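Local coordinates for protein polyketide biosynthesis 3-hydroxy-3-methylglutaryl-ACP synthase PksG (Bacillus subtilis, PDB 4YXQ) that catalyses the aldol condensation of an acetyl group carried on an acyl-carrier protein with a beta-ketothioester polyketide intermediate during synthesis of the antibiotic bacillaene, at residues 80-85 with 111-116. Numbering follows the deposited sequence.
Sequences CSESGI and KQACYS
Glu82 reaches across to the Ala113-Cys114 peptide with one carboxylate oxygen, OE1, which makes a tight contact 2.9 Å from Ala113 C and lies 3.4 Å from Cys114 SG. OE1 is hydrogen-bonded neither to Ala113 O, a second acceptor, nor to Cys114 N, where the angle is poor. CG sits between the backbone N and the carbonyl carbon (chi1 44°), and the chain then runs extended, carrying the carboxylate toward Cys114 SG. The other oxygen, OE2, is held by a salt bridge to Arg203, which probably helps to orient the carboxylate. Cys114 SG stands anti to its own carbonyl carbon (chi1 -54°), a rotation that leaves it beside His250; Met298 packs on both Glu82 and Cys114.

Water joins the backbones. It lies 2.7 Å from both Ser81 O and Ala113 O, within hydrogen-bonding reach of each, and takes a weak bond from Gln112 N, linking the two loops where direct backbone pairing is lacking.

Side chains also meet the backbone directly. Ser116, the first residue of helix 116-130, turns its side chain toward Cys80, with its OG 3.5 Å from Cys80 CB, while Cys80 SG lies 3.3 Å from Ser116 O. Lys111 lays its CB against Ser81 O at 3.7 Å; its chain then bends away, and NZ forms a salt bridge with Glu109 of the second subunit.

Within 80-85, Ser83 N donates to Ser81 OG (2.9 Å, 155°), an ST turn shaping the loop that carries Glu82; Ser81 OG is also hydrogen-bonded to Ser143 O. Asp144 accepts from Glu82 N.

The loops follow neighbouring parallel strands 74-80 and 106-111 of the thiolase-like fold. Their glutamate and cysteine, with His250, probably form the Glu-Cys-His active site, as in other HMG-CoA synthases.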
loop_
_atom_site.group_PDB
_atom_site.type_symbol
_atom_site.label_atom_id
_atom_site.label_comp_id
_atom_site.label_asym_id
_atom_site.label_seq_id
_atom_site.Cartn_x
_atom_site.Cartn_y
_atom_site.Cartn_z
ATOM N N CYS A 80 7.263 1.677 1.421
ATOM C CA CYS A 80 6.509 1.255 2.617
ATOM C C CYS A 80 6.657 2.366 3.627
ATOM O O CYS A 80 7.758 2.697 4.027
ATOM C CB CYS A 80 7.103 -0.064 3.163
ATOM S SG CYS A 80 7.234 -1.338 1.881
ATOM N N SER A 81 5.541 2.938 4.038
ATOM C CA SER A 81 5.578 4.127 4.867
ATOM C C SER A 81 4.259 4.348 5.618
ATOM O O SER A 81 3.229 3.763 5.284
ATOM C CB SER A 81 5.897 5.323 3.992
ATOM O OG SER A 81 6.205 6.473 4.731
ATOM N N GLU A 82 4.350 5.172 6.650
ATOM C CA GLU A 82 3.223 5.776 7.297
ATOM C C GLU A 82 3.483 7.256 7.388
ATOM O O GLU A 82 2.867 7.961 8.175
ATOM C CB GLU A 82 3.006 5.198 8.699
ATOM C CG GLU A 82 4.262 5.027 9.562
ATOM C CD GLU A 82 3.973 4.224 10.813
ATOM O OE1 GLU A 82 4.365 3.016 10.876
ATOM O OE2 GLU A 82 3.294 4.786 11.711
ATOM N N SER A 83 4.341 7.743 6.509
ATOM C CA SER A 83 4.693 9.161 6.431
ATOM C C SER A 83 4.350 9.680 5.041
ATOM O O SER A 83 5.061 10.518 4.503
ATOM C CB SER A 83 6.180 9.314 6.696
ATOM O OG SER A 83 6.532 8.572 7.854
ATOM N N GLY A 84 3.230 9.216 4.489
ATOM C CA GLY A 84 2.776 9.610 3.163
ATOM C C GLY A 84 2.626 11.109 2.974
ATOM O O GLY A 84 2.305 11.831 3.921
ATOM N N ILE A 85 2.842 11.559 1.739
ATOM C CA ILE A 85 2.816 12.987 1.384
ATOM C C ILE A 85 1.582 13.382 0.585
ATOM O O ILE A 85 1.402 14.517 0.238
ATOM C CB ILE A 85 4.068 13.365 0.590
ATOM C CG1 ILE A 85 4.248 12.419 -0.610
ATOM C CG2 ILE A 85 5.292 13.267 1.485
ATOM C CD1 ILE A 85 5.297 12.875 -1.596
ATOM N N LYS A 111 0.812 0.413 3.031
ATOM C CA LYS A 111 0.629 0.990 4.361
ATOM C C LYS A 111 -0.160 0.118 5.346
ATOM O O LYS A 111 -1.335 -0.185 5.132
ATOM C CB LYS A 111 -0.027 2.370 4.253
ATOM C CG LYS A 111 -0.716 2.831 5.527
ATOM C CD LYS A 111 -2.152 3.251 5.258
ATOM C CE LYS A 111 -2.209 4.566 4.496
ATOM N NZ LYS A 111 -3.604 5.068 4.360
ATOM N N GLN A 112 0.511 -0.266 6.427
ATOM C CA GLN A 112 -0.106 -0.958 7.605
ATOM C C GLN A 112 0.753 -0.678 8.816
ATOM O O GLN A 112 1.342 -1.582 9.388
ATOM C CB GLN A 112 -0.184 -2.480 7.405
ATOM C CG GLN A 112 -1.227 -3.237 8.217
ATOM C CD GLN A 112 -1.800 -2.488 9.421
ATOM O OE1 GLN A 112 -1.236 -2.509 10.517
ATOM N NE2 GLN A 112 -2.917 -1.824 9.218
ATOM N N ALA A 113 0.866 0.584 9.212
ATOM C CA ALA A 113 1.732 0.929 10.340
ATOM C C ALA A 113 3.168 0.454 10.096
ATOM O O ALA A 113 3.723 0.682 9.021
ATOM C CB ALA A 113 1.185 0.337 11.630
ATOM N N CYS A 114 3.768 -0.204 11.088
ATOM C CA CYS A 114 5.132 -0.709 10.939
ATOM C C CYS A 114 5.271 -2.031 10.218
ATOM O O CYS A 114 6.397 -2.485 9.970
ATOM C CB CYS A 114 5.819 -0.755 12.298
ATOM S SG CYS A 114 5.759 0.835 13.117
ATOM N N TYR A 115 4.143 -2.663 9.873
ATOM C CA TYR A 115 4.139 -3.925 9.074
ATOM C C TYR A 115 4.391 -3.623 7.605
ATOM O O TYR A 115 4.644 -4.524 6.805
ATOM C CB TYR A 115 2.801 -4.689 9.270
ATOM C CG TYR A 115 2.672 -6.007 8.533
ATOM C CD1 TYR A 115 3.497 -7.080 8.823
ATOM C CD2 TYR A 115 1.734 -6.178 7.549
ATOM C CE1 TYR A 115 3.407 -8.280 8.134
ATOM C CE2 TYR A 115 1.610 -7.377 6.860
ATOM C CZ TYR A 115 2.463 -8.422 7.146
ATOM O OH TYR A 115 2.319 -9.598 6.460
ATOM N N SER A 116 4.354 -2.355 7.237
ATOM C CA SER A 116 4.420 -1.955 5.816
ATOM C C SER A 116 5.589 -2.575 5.069
ATOM O O SER A 116 5.430 -3.077 3.958
ATOM C CB SER A 116 4.466 -0.434 5.697
ATOM O OG SER A 116 5.606 0.104 6.358
HETATM O O HOH W 1 2.364 1.925 7.002
#